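Immunity protein 52 domain-containing protein (Burkholderia pseudomallei K96243, PDB 4RHO) is of unknown function but belongs to the Imm52 family of immunity proteins and so probably protects the cell against a bacterial toxin. Local coordinates at residues A[199-204]-A[241-246]; A[192-197]-A[250-255]; A[57-62]-A[76-81]. All blocks are in the same frame, centred on the assembly; numbering follows the deposited sequence.

Interaction 1 of 3, residues A[199-204]-A[241-246]; sequences QQVPEA and NRIEIR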
# COMPACT_ATOMS: atom_id res chain seq x y z
N GLN A 199 4.54 26.51 4.11
CA GLN A 199 4.33 27.67 3.24
C GLN A 199 3.71 27.23 1.89
O GLN A 199 2.89 27.95 1.33
CB GLN A 199 5.66 28.41 3.00
CG GLN A 199 5.51 29.73 2.24
CD GLN A 199 6.84 30.42 2.01
OE1 GLN A 199 7.89 30.00 2.53
NE2 GLN A 199 6.83 31.51 1.25
N GLN A 200 4.08 26.02 1.41
CA GLN A 200 3.56 25.51 0.15
C GLN A 200 2.13 24.98 0.30
O GLN A 200 1.30 25.22 -0.58
CB GLN A 200 4.46 24.40 -0.40
CG GLN A 200 5.80 24.91 -0.89
CD GLN A 200 6.72 23.77 -1.22
OE1 GLN A 200 7.07 22.96 -0.36
NE2 GLN A 200 7.16 23.70 -2.46
N VAL A 201 1.85 24.22 1.38
CA VAL A 201 0.52 23.62 1.58
C VAL A 201 -0.02 24.01 2.97
O VAL A 201 0.09 23.24 3.93
CB VAL A 201 0.54 22.07 1.40
CG1 VAL A 201 -0.88 21.50 1.37
CG2 VAL A 201 1.29 21.68 0.13
N PRO A 202 -0.62 25.22 3.11
CA PRO A 202 -1.07 25.66 4.44
C PRO A 202 -2.36 24.94 4.90
O PRO A 202 -2.70 25.00 6.09
CB PRO A 202 -1.31 27.16 4.26
CG PRO A 202 -1.58 27.33 2.81
CD PRO A 202 -0.78 26.29 2.09
N GLU A 203 -3.05 24.21 3.97
CA GLU A 203 -4.28 23.46 4.30
C GLU A 203 -3.96 22.13 5.01
O GLU A 203 -4.84 21.57 5.68
CB GLU A 203 -5.12 23.18 3.02
CG GLU A 203 -5.67 24.42 2.35
CD GLU A 203 -4.80 24.99 1.25
OE1 GLU A 203 -3.59 24.64 1.20
OE2 GLU A 203 -5.32 25.77 0.42
N ALA A 204 -2.75 21.58 4.79
CA ALA A 204 -2.37 20.28 5.34
C ALA A 204 -2.45 20.27 6.87
O ALA A 204 -1.98 21.21 7.52
CB ALA A 204 -0.96 19.90 4.89
N ASN A 241 -9.54 17.50 -1.01
CA ASN A 241 -9.71 18.13 -2.32
C ASN A 241 -8.95 19.48 -2.40
O ASN A 241 -8.26 19.74 -3.38
CB ASN A 241 -11.20 18.33 -2.64
CG ASN A 241 -11.92 17.06 -3.05
OD1 ASN A 241 -11.31 16.01 -3.30
ND2 ASN A 241 -13.22 17.14 -3.16
N ARG A 242 -9.06 20.31 -1.33
CA ARG A 242 -8.36 21.60 -1.25
C ARG A 242 -6.84 21.41 -1.32
O ARG A 242 -6.14 22.20 -1.97
CB ARG A 242 -8.73 22.35 0.03
CG ARG A 242 -10.14 22.95 0.01
CD ARG A 242 -10.54 23.46 1.37
NE ARG A 242 -9.61 24.48 1.86
CZ ARG A 242 -9.52 24.85 3.14
NH1 ARG A 242 -10.27 24.26 4.06
NH2 ARG A 242 -8.66 25.79 3.50
N ILE A 243 -6.32 20.37 -0.64
CA ILE A 243 -4.88 20.07 -0.64
C ILE A 243 -4.43 19.64 -2.05
O ILE A 243 -3.37 20.08 -2.51
CB ILE A 243 -4.53 18.99 0.43
CG1 ILE A 243 -4.83 19.52 1.86
CG2 ILE A 243 -3.05 18.54 0.30
CD1 ILE A 243 -4.71 18.48 2.94
N GLU A 244 -5.26 18.84 -2.76
CA GLU A 244 -4.96 18.40 -4.14
C GLU A 244 -4.84 19.61 -5.07
O GLU A 244 -3.87 19.70 -5.83
CB GLU A 244 -6.05 17.44 -4.66
CG GLU A 244 -5.98 16.07 -4.02
CD GLU A 244 -7.26 15.26 -4.07
OE1 GLU A 244 -8.28 15.78 -4.60
OE2 GLU A 244 -7.28 14.14 -3.52
N ILE A 245 -5.79 20.56 -4.96
CA ILE A 245 -5.78 21.79 -5.77
C ILE A 245 -4.52 22.63 -5.45
O ILE A 245 -3.85 23.10 -6.37
CB ILE A 245 -7.09 22.60 -5.53
CG1 ILE A 245 -8.33 21.80 -6.03
CG2 ILE A 245 -7.01 24.00 -6.18
CD1 ILE A 245 -9.72 22.43 -5.61
N ARG A 246 -4.16 22.75 -4.16
CA ARG A 246 -2.97 23.49 -3.73
C ARG A 246 -1.68 22.87 -4.33
O ARG A 246 -0.83 23.59 -4.85
CB ARG A 246 -2.88 23.53 -2.19
CG ARG A 246 -1.65 24.29 -1.66
CD ARG A 246 -1.76 25.78 -1.89
NE ARG A 246 -2.88 26.37 -1.15
CZ ARG A 246 -3.29 27.62 -1.30
NH1 ARG A 246 -2.69 28.42 -2.17
NH2 ARG A 246 -4.32 28.07 -0.59
O HOH W 1 -7.95 26.52 0.40

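Interaction 2 of 3, residues A[192-197]-A[250-255]; sequences LPKVIT and QDLLPA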
# COMPACT_ATOMS: atom_id res chain seq x y z
N LEU A 192 5.05 12.03 -1.22
CA LEU A 192 5.76 12.43 -2.43
C LEU A 192 7.24 12.58 -2.13
O LEU A 192 7.61 13.06 -1.07
CB LEU A 192 5.17 13.75 -2.99
CG LEU A 192 3.74 13.67 -3.54
CD1 LEU A 192 3.20 15.04 -3.82
CD2 LEU A 192 3.67 12.79 -4.79
N PRO A 193 8.13 12.09 -3.03
CA PRO A 193 9.58 12.15 -2.72
C PRO A 193 10.15 13.57 -2.90
O PRO A 193 11.18 13.75 -3.55
CB PRO A 193 10.19 11.16 -3.71
CG PRO A 193 9.26 11.15 -4.86
CD PRO A 193 7.87 11.44 -4.32
N LYS A 194 9.50 14.56 -2.30
CA LYS A 194 9.93 15.95 -2.33
C LYS A 194 9.78 16.58 -0.97
O LYS A 194 8.96 16.11 -0.16
CB LYS A 194 9.12 16.75 -3.39
CG LYS A 194 9.56 16.47 -4.83
CD LYS A 194 8.67 17.19 -5.87
CE LYS A 194 7.32 16.53 -6.03
NZ LYS A 194 6.58 17.07 -7.20
N VAL A 195 10.58 17.61 -0.68
CA VAL A 195 10.45 18.34 0.58
C VAL A 195 9.32 19.35 0.44
O VAL A 195 9.44 20.31 -0.32
CB VAL A 195 11.79 19.02 1.00
CG1 VAL A 195 11.61 19.82 2.30
CG2 VAL A 195 12.90 17.98 1.15
N ILE A 196 8.17 19.06 1.07
CA ILE A 196 6.99 19.92 0.98
C ILE A 196 6.80 20.66 2.31
O ILE A 196 6.81 20.03 3.38
CB ILE A 196 5.74 19.09 0.59
CG1 ILE A 196 5.93 18.48 -0.83
CG2 ILE A 196 4.46 19.94 0.67
CD1 ILE A 196 4.84 17.53 -1.25
N THR A 197 6.69 22.01 2.25
CA THR A 197 6.68 22.84 3.46
C THR A 197 5.27 23.36 3.78
O THR A 197 4.35 23.28 2.96
CB THR A 197 7.67 24.01 3.30
OG1 THR A 197 7.24 24.85 2.23
CG2 THR A 197 9.11 23.55 3.07
N GLN A 250 1.06 24.56 -7.48
CA GLN A 250 2.50 24.80 -7.33
C GLN A 250 3.34 23.73 -8.07
O GLN A 250 4.54 23.60 -7.80
CB GLN A 250 2.88 24.82 -5.85
CG GLN A 250 2.35 26.04 -5.11
CD GLN A 250 2.66 25.96 -3.65
OE1 GLN A 250 3.45 26.75 -3.12
NE2 GLN A 250 2.13 24.96 -2.98
N ASP A 251 2.70 23.00 -9.03
CA ASP A 251 3.36 21.94 -9.83
C ASP A 251 4.11 20.93 -8.91
O ASP A 251 5.27 20.60 -9.16
CB ASP A 251 4.34 22.56 -10.88
CG ASP A 251 4.63 21.65 -12.07
OD1 ASP A 251 4.07 20.52 -12.12
OD2 ASP A 251 5.36 22.08 -12.99
N LEU A 252 3.42 20.44 -7.86
CA LEU A 252 4.00 19.46 -6.94
C LEU A 252 3.36 18.09 -7.14
O LEU A 252 3.88 17.09 -6.64
CB LEU A 252 3.83 19.92 -5.47
CG LEU A 252 4.62 21.17 -5.06
CD1 LEU A 252 4.16 21.69 -3.71
CD2 LEU A 252 6.12 20.88 -5.03
N LEU A 253 2.23 18.04 -7.86
CA LEU A 253 1.51 16.80 -8.07
C LEU A 253 1.69 16.30 -9.53
O LEU A 253 1.19 16.92 -10.47
CB LEU A 253 0.01 16.99 -7.74
CG LEU A 253 -0.79 15.70 -7.54
CD1 LEU A 253 -0.24 14.90 -6.37
CD2 LEU A 253 -2.25 16.01 -7.30
N PRO A 254 2.43 15.20 -9.74
CA PRO A 254 2.64 14.71 -11.11
C PRO A 254 1.43 13.94 -11.63
O PRO A 254 0.63 13.45 -10.84
CB PRO A 254 3.86 13.81 -10.98
CG PRO A 254 3.79 13.28 -9.59
CD PRO A 254 3.14 14.36 -8.74
N ALA A 255 1.32 13.80 -12.95
CA ALA A 255 0.27 12.97 -13.56
C ALA A 255 0.66 11.50 -13.48
O ALA A 255 1.84 11.18 -13.54
CB ALA A 255 0.05 13.37 -15.01

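Interaction 3 of 3, residues A[57-62]-A[76-81]; sequences MAHANW and PAFDAD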
# COMPACT_ATOMS: atom_id res chain seq x y z
N MSE A 57 -1.95 -9.44 12.76
CA MSE A 57 -1.08 -9.22 11.61
C MSE A 57 0.27 -9.96 11.76
O MSE A 57 1.16 -9.77 10.93
CB MSE A 57 -0.83 -7.71 11.42
CG MSE A 57 -2.10 -6.90 11.27
SE MSE A 57 -3.07 -7.33 9.67
CE MSE A 57 -4.60 -6.18 9.94
N ALA A 58 0.41 -10.79 12.83
CA ALA A 58 1.65 -11.54 13.08
C ALA A 58 2.10 -12.34 11.83
O ALA A 58 1.26 -12.93 11.15
CB ALA A 58 1.46 -12.49 14.26
N HIS A 59 3.43 -12.34 11.54
CA HIS A 59 4.00 -13.00 10.35
C HIS A 59 3.53 -14.45 10.19
O HIS A 59 3.34 -14.92 9.06
CB HIS A 59 5.54 -12.96 10.40
CG HIS A 59 6.13 -11.64 10.04
ND1 HIS A 59 6.38 -10.68 11.01
CD2 HIS A 59 6.56 -11.18 8.85
CE1 HIS A 59 6.93 -9.66 10.37
NE2 HIS A 59 7.05 -9.91 9.06
N ALA A 60 3.41 -15.19 11.31
CA ALA A 60 3.07 -16.63 11.29
C ALA A 60 1.67 -16.90 10.68
O ALA A 60 1.43 -17.99 10.16
CB ALA A 60 3.14 -17.20 12.69
N ASN A 61 0.77 -15.90 10.74
CA ASN A 61 -0.62 -16.06 10.26
C ASN A 61 -0.72 -15.85 8.74
O ASN A 61 -1.68 -16.30 8.13
CB ASN A 61 -1.55 -15.06 10.98
CG ASN A 61 -1.52 -15.16 12.49
OD1 ASN A 61 -1.15 -16.20 13.06
ND2 ASN A 61 -1.93 -14.10 13.17
N TRP A 62 0.26 -15.13 8.15
CA TRP A 62 0.20 -14.75 6.73
C TRP A 62 0.39 -15.96 5.80
O TRP A 62 1.23 -16.82 6.06
CB TRP A 62 1.24 -13.66 6.41
CG TRP A 62 0.85 -12.31 6.95
CD1 TRP A 62 0.89 -11.90 8.25
CD2 TRP A 62 0.21 -11.25 6.21
NE1 TRP A 62 0.30 -10.66 8.37
CE2 TRP A 62 -0.08 -10.22 7.13
CE3 TRP A 62 -0.10 -11.06 4.86
CZ2 TRP A 62 -0.70 -9.02 6.74
CZ3 TRP A 62 -0.70 -9.87 4.47
CH2 TRP A 62 -0.99 -8.87 5.41
N PRO A 76 2.19 -21.04 4.21
CA PRO A 76 2.56 -19.82 4.95
C PRO A 76 3.56 -18.97 4.16
O PRO A 76 4.42 -19.51 3.47
CB PRO A 76 3.19 -20.37 6.25
CG PRO A 76 2.85 -21.85 6.26
CD PRO A 76 2.73 -22.25 4.85
N ALA A 77 3.39 -17.64 4.21
CA ALA A 77 4.22 -16.72 3.44
C ALA A 77 5.65 -16.64 3.99
O ALA A 77 6.59 -16.43 3.23
CB ALA A 77 3.59 -15.34 3.41
N PHE A 78 5.80 -16.73 5.33
CA PHE A 78 7.10 -16.52 5.97
C PHE A 78 7.45 -17.65 6.93
O PHE A 78 6.55 -18.35 7.42
CB PHE A 78 7.11 -15.17 6.75
CG PHE A 78 6.46 -14.02 6.02
CD1 PHE A 78 7.14 -13.35 5.00
CD2 PHE A 78 5.21 -13.56 6.39
CE1 PHE A 78 6.54 -12.29 4.32
CE2 PHE A 78 4.62 -12.47 5.72
CZ PHE A 78 5.29 -11.84 4.70
N ASP A 79 8.75 -17.77 7.27
CA ASP A 79 9.20 -18.66 8.34
C ASP A 79 8.90 -18.01 9.70
O ASP A 79 8.45 -16.87 9.76
CB ASP A 79 10.71 -18.96 8.20
CG ASP A 79 11.07 -19.80 6.98
OD1 ASP A 79 10.33 -20.77 6.69
OD2 ASP A 79 12.17 -19.58 6.41
N ALA A 80 9.20 -18.73 10.81
CA ALA A 80 8.96 -18.21 12.16
C ALA A 80 9.76 -16.91 12.42
O ALA A 80 9.33 -16.06 13.21
CB ALA A 80 9.33 -19.27 13.19
N ASP A 81 10.92 -16.75 11.74
CA ASP A 81 11.78 -15.57 11.91
C ASP A 81 11.30 -14.37 11.03
O ASP A 81 11.80 -13.25 11.18
CB ASP A 81 13.25 -15.92 11.59
CG ASP A 81 13.42 -16.75 10.32
OD1 ASP A 81 12.69 -16.49 9.33
OD2 ASP A 81 14.31 -17.63 10.30
O HOH W 2 3.51 -16.96 7.33

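Interaction 1 of 3, residues A[199-204]-A[241-246]
Arg242 reaches from helix 234-249 to Glu203, which sits in a type I beta turn running from Val201 to Ala204. The turn closes the loop just before edge strand 206-212, so the contact packs a loop against the C-terminal helix of an alpha+beta fold, an antiparallel sheet surrounded by helices. Arg242 does not pair directly with the carboxylate. Its NH2 lies 3.5 Å from Glu203 CG, and the guanidinium and carboxylate planes are steeply turned against each other. Water 1 bridges the two side chains: it takes a bond from Arg242 NE, in the guanidinium plane, and gives one to Glu203 OE2.

One residue on, Ile243 supplies the apolar part. Its CG1 touches Glu203 CB, and its CD1 lies 3.8 Å from Ala204 CA. The other branch, CG2, meets Val201 CG1 at 3.8 Å. Ile221 of strand 215-222 also touches Ile243 and Ala204, so this patch continues into the sheet.

A turn further along, Arg246 makes the salt bridge. Its CG is anti to the backbone N, and bends at chi2 (70°) and chi3 (64°) bring NE and NH2 to the carboxylate. CG passes 3.3 Å from Gln200 O, and Pro202 CG covers one face of the guanidinium. The group grips Glu203 side-on with two nitrogens. NE meets OE1 on its syn lone pair at 3.0 Å. OE2 accepts from both NE and NH2; NH2 is the nearer at 2.7 Å and approaches 33° out of the carboxylate plane.

Interaction 2 of 3, residues A[192-197]-A[250-255]
Lys194 and Leu252 make the polar link between the loop after strand 189-192 and the segment that leaves helix 234-249. The lysine NZ gives a hydrogen bond to Leu252 O, 2.8 Å away. NZ sits 44° off the plane of the C=O, so it approaches from above and misses the lone pairs. The side chain is extended up to a bend at chi3 (-75°), which swings CE and NZ over the carbonyl. CE then lies 3.5 Å from the same oxygen.

The apolar pairs come from Leu192, the last residue of its strand. CD1 meets Leu253 CD1 at 4.3 Å. CD2 faces the proline ring, 4.3 Å from Pro254 CD. The side chain of Leu253 also touches Leu247 and Val248 of the helix, so Leu192 joins a patch already formed at the helix end. The Leu252 side chain is buried and packs on Leu247 and Gln200.

A third kind of contact is methyl to carbonyl oxygen: Leu192 CD1 lies 3.6 Å from Leu252 O.

Each segment contains a backbone turn. Pro193 is the centre of an inverse gamma turn, directly between the two residues that make the contact. On the other side, a Schellman motif closes the helix, with Asp251 at C-prime and its phi positive. Leu252 N bonds back to Leu247 O, and Asp251 N to Val248 O.

The contact thus combines one charged hydrogen bond with two apolar methyl contacts. The Leu252 carbonyl receives both an ammonium and a methyl, and the lysine charge would probably polarise this C=O.

Interaction 3 of 3, residues A[57-62]-A[76-81]
Phe78 packs against His59 and Trp62, where the loop leading into the short edge strand 63-64 meets the loop that follows it. Both loops pack near helix 36-51 of the alpha+beta fold, an antiparallel sheet surrounded by helices. From the Phe78 CB, CG turns to the side of the backbone N (chi1 -43°), which lays the ring alongside Trp62 with one face to His59. CG lies 4.0 Å from His59 CD2. Next along the ring, CD2 is 3.7 Å from that same histidine carbon, and His59 O meets it at the ring edge. CE2, further out, reaches Trp62 CB at 3.6 Å. The side chain also touches Ile108 of strand 107-109.

The histidine and phenylalanine rings form a T-shaped stack. The edge of His59 points at the face of Phe78, with centroids 5.1 Å apart and planes at 76°. His59 NE2 bonds to Ser44 O of helix 36-51, a bond consistent with fixing the imidazole's rotation. The Ala77 methyl covers the opposite face of the phenyl ring.

The backbones are joined alongside. Ala77 N gives a nearly straight bond to Trp62 O, 3.0 Å long. Water 2 takes a bond from Phe78 N and lies near His59 O and Trp62 O. The indole is fixed within its own segment: Trp62 NE1 bonds to the O of Met57 (selenomethionine) at 2.8 Å, the donor 57° out of the carbonyl plane.

In the fold
From the N terminus, interaction 3 comes first. It closes a short loop around strand 63-64, at one end of the antiparallel sheet and beside helix 36-51. The chain then runs through the middle strands of the sheet and helices 86-96 and 148-162 before interaction 2 opens at the end of strand 189-192. Interaction 1 opens a few residues later and closes on helix 234-249, before interaction 2 closes just past that helix. It is therefore nested inside interaction 2. The two touch, with centres about 11 Å apart, and together tie the 192-204 connection to the C-terminal helix and its exit. Interaction 3 lies on the opposite side of the chain's centre, about 40 Å from interaction 1 between centres.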